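Local structure of phenol hydroxylase component phN (Pseudomonas stutzeri, 3U52) at residues A[397-402]-A[429-434]. The protein probably serves as the diiron-bearing oxygenase subunit of phenol hydroxylase, where oxygen would be activated to hydroxylate phenol and related aromatics. Numbering follows the deposited sequence.
Sequences QLCQVC and YHFCSD. With ZN (zinc ion), chain I.
Cys399 SG is gripped from several sides: it binds the zinc ion at 2.4 Å and accepts a hydrogen bond from Cys432 N at 3.4 Å, with N-H pointing at the sulfur at 152°. Two more N-H groups reach Cys399 SG from within its own turn: Val401 N at 3.5 Å and, weakly, Cys402 N. This is the pattern of a zinc knuckle, a Cys-X-X-Cys turn whose amides fold back onto the first thiolate. Such bonds probably draw off some of the negative charge that four thiolates would otherwise pile on one metal. The first sulfur lies anti to its backbone N (chi1 -177°), which brings it beneath the turn and against the backbone of Phe431 and Cys432. Cys402 SG and Cys432 SG bind zinc at 2.3 Å and 2.4 Å, and Cys436, on helix 434-442, completes the Cys4 site. Ser433 stands at the N-cap of that helix, its OG bonded to Cys436 N.

A second tie joins the knuckle to strand 427-431, which pairs antiparallel with 417-424 in the YHS domain: Gln400 N donates to His430 O at 2.8 Å. Beside it, Gln400 CB and Val401 CG2 meet Phe431 CE1 obliquely; the phenyl ring and the branched valine give the knuckle an apolar flank, shared with Phe440 from helix 434-442. His430 ND1 bonds His419 NE2, while His430 NE2 hydrogen-bonds the backbone of another protein's chain. Gln397, extended through CG and CD and held by OE1 to Thr406 OG1, carries its amide over one face of the His430 imidazole, the two planes 27° apart. Gln397 NE2 rests there 3.5 Å from His430 CG, too poorly angled to hydrogen-bond ND1.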
loop_
_atom_site.group_PDB
_atom_site.type_symbol
_atom_site.label_atom_id
_atom_site.label_comp_id
_atom_site.label_asym_id
_atom_site.label_seq_id
_atom_site.Cartn_x
_atom_site.Cartn_y
_atom_site.Cartn_z
ATOM N N GLN A 397 22.424 33.944 -26.199
ATOM C CA GLN A 397 23.564 33.105 -26.525
ATOM C C GLN A 397 23.546 31.875 -25.611
ATOM O O GLN A 397 23.304 32.003 -24.401
ATOM C CB GLN A 397 24.843 33.903 -26.265
ATOM C CG GLN A 397 26.138 33.158 -26.661
ATOM C CD GLN A 397 27.345 34.012 -26.353
ATOM O OE1 GLN A 397 27.729 34.175 -25.199
ATOM N NE2 GLN A 397 27.936 34.571 -27.380
ATOM N N LEU A 398 23.783 30.696 -26.191
ATOM C CA LEU A 398 23.885 29.443 -25.471
ATOM C C LEU A 398 25.334 28.963 -25.504
ATOM O O LEU A 398 26.051 29.210 -26.508
ATOM C CB LEU A 398 22.996 28.376 -26.153
ATOM C CG LEU A 398 21.484 28.634 -26.225
ATOM C CD1 LEU A 398 20.806 27.366 -26.762
ATOM C CD2 LEU A 398 20.947 29.007 -24.842
ATOM N N CYS A 399 25.767 28.265 -24.439
ATOM C CA CYS A 399 27.082 27.624 -24.435
ATOM C C CYS A 399 27.115 26.467 -25.427
ATOM O O CYS A 399 26.222 25.636 -25.425
ATOM C CB CYS A 399 27.388 27.056 -23.049
ATOM S SG CYS A 399 29.012 26.293 -22.842
ATOM N N GLN A 400 28.205 26.371 -26.208
ATOM C CA GLN A 400 28.353 25.313 -27.198
ATOM C C GLN A 400 28.373 23.887 -26.534
ATOM O O GLN A 400 28.080 22.873 -27.193
ATOM C CB GLN A 400 29.657 25.527 -28.000
ATOM C CG GLN A 400 29.827 24.544 -29.247
ATOM C CD GLN A 400 28.733 24.747 -30.279
ATOM O OE1 GLN A 400 28.209 23.790 -30.911
ATOM N NE2 GLN A 400 28.424 25.971 -30.510
ATOM N N VAL A 401 28.698 23.814 -25.248
ATOM C CA VAL A 401 28.910 22.488 -24.595
ATOM C C VAL A 401 27.703 22.165 -23.700
ATOM O O VAL A 401 26.986 21.202 -23.962
ATOM C CB VAL A 401 30.265 22.388 -23.830
ATOM C CG1 VAL A 401 30.342 21.116 -22.968
ATOM C CG2 VAL A 401 31.487 22.466 -24.818
ATOM N N CYS A 402 27.422 22.995 -22.704
ATOM C CA CYS A 402 26.413 22.613 -21.690
ATOM C C CYS A 402 25.057 23.072 -22.137
ATOM O O CYS A 402 24.043 22.562 -21.629
ATOM C CB CYS A 402 26.786 23.149 -20.271
ATOM S SG CYS A 402 26.675 24.950 -20.075
ATOM N N TYR A 429 33.125 29.754 -31.848
ATOM C CA TYR A 429 32.290 28.995 -30.875
ATOM C C TYR A 429 32.396 29.726 -29.573
ATOM O O TYR A 429 33.452 30.317 -29.298
ATOM C CB TYR A 429 32.759 27.549 -30.689
ATOM C CG TYR A 429 32.634 26.792 -31.983
ATOM C CD1 TYR A 429 31.407 26.300 -32.421
ATOM C CD2 TYR A 429 33.761 26.632 -32.810
ATOM C CE1 TYR A 429 31.291 25.629 -33.678
ATOM C CE2 TYR A 429 33.657 26.010 -34.065
ATOM C CZ TYR A 429 32.425 25.528 -34.485
ATOM O OH TYR A 429 32.368 24.871 -35.682
ATOM N N HIS A 430 31.322 29.661 -28.783
ATOM C CA HIS A 430 31.213 30.387 -27.510
ATOM C C HIS A 430 30.836 29.444 -26.349
ATOM O O HIS A 430 30.088 28.450 -26.535
ATOM C CB HIS A 430 30.161 31.496 -27.614
ATOM C CG HIS A 430 30.427 32.456 -28.741
ATOM N ND1 HIS A 430 31.069 33.658 -28.551
ATOM C CD2 HIS A 430 30.253 32.329 -30.079
ATOM C CE1 HIS A 430 31.217 34.266 -29.718
ATOM N NE2 HIS A 430 30.734 33.479 -30.661
ATOM N N PHE A 431 31.301 29.817 -25.152
ATOM C CA PHE A 431 31.166 29.011 -23.913
ATOM C C PHE A 431 30.766 29.885 -22.726
ATOM O O PHE A 431 31.037 31.089 -22.725
ATOM C CB PHE A 431 32.492 28.287 -23.625
ATOM C CG PHE A 431 33.044 27.603 -24.834
ATOM C CD1 PHE A 431 32.501 26.396 -25.275
ATOM C CD2 PHE A 431 34.008 28.231 -25.619
ATOM C CE1 PHE A 431 32.961 25.795 -26.481
ATOM C CE2 PHE A 431 34.514 27.608 -26.811
ATOM C CZ PHE A 431 33.973 26.424 -27.242
ATOM N N CYS A 432 30.182 29.261 -21.694
ATOM C CA CYS A 432 29.796 29.992 -20.470
ATOM C C CYS A 432 30.972 30.134 -19.462
ATOM O O CYS A 432 30.830 30.868 -18.460
ATOM C CB CYS A 432 28.670 29.231 -19.793
ATOM S SG CYS A 432 29.199 27.569 -19.234
ATOM N N SER A 433 32.081 29.436 -19.694
ATOM C CA SER A 433 33.144 29.277 -18.708
ATOM C C SER A 433 34.385 28.612 -19.304
ATOM O O SER A 433 34.330 28.056 -20.393
ATOM C CB SER A 433 32.665 28.343 -17.606
ATOM O OG SER A 433 32.258 27.108 -18.223
ATOM N N ASP A 434 35.482 28.623 -18.537
ATOM C CA ASP A 434 36.692 27.880 -18.856
ATOM C C ASP A 434 36.394 26.399 -18.820
ATOM O O ASP A 434 36.984 25.651 -19.567
ATOM C CB ASP A 434 37.810 28.185 -17.862
ATOM C CG ASP A 434 38.378 29.611 -18.015
ATOM O OD1 ASP A 434 38.673 30.051 -19.148
ATOM O OD2 ASP A 434 38.542 30.270 -16.977
HETATM ZN ZN ZN I . 28.769 25.661 -20.564
#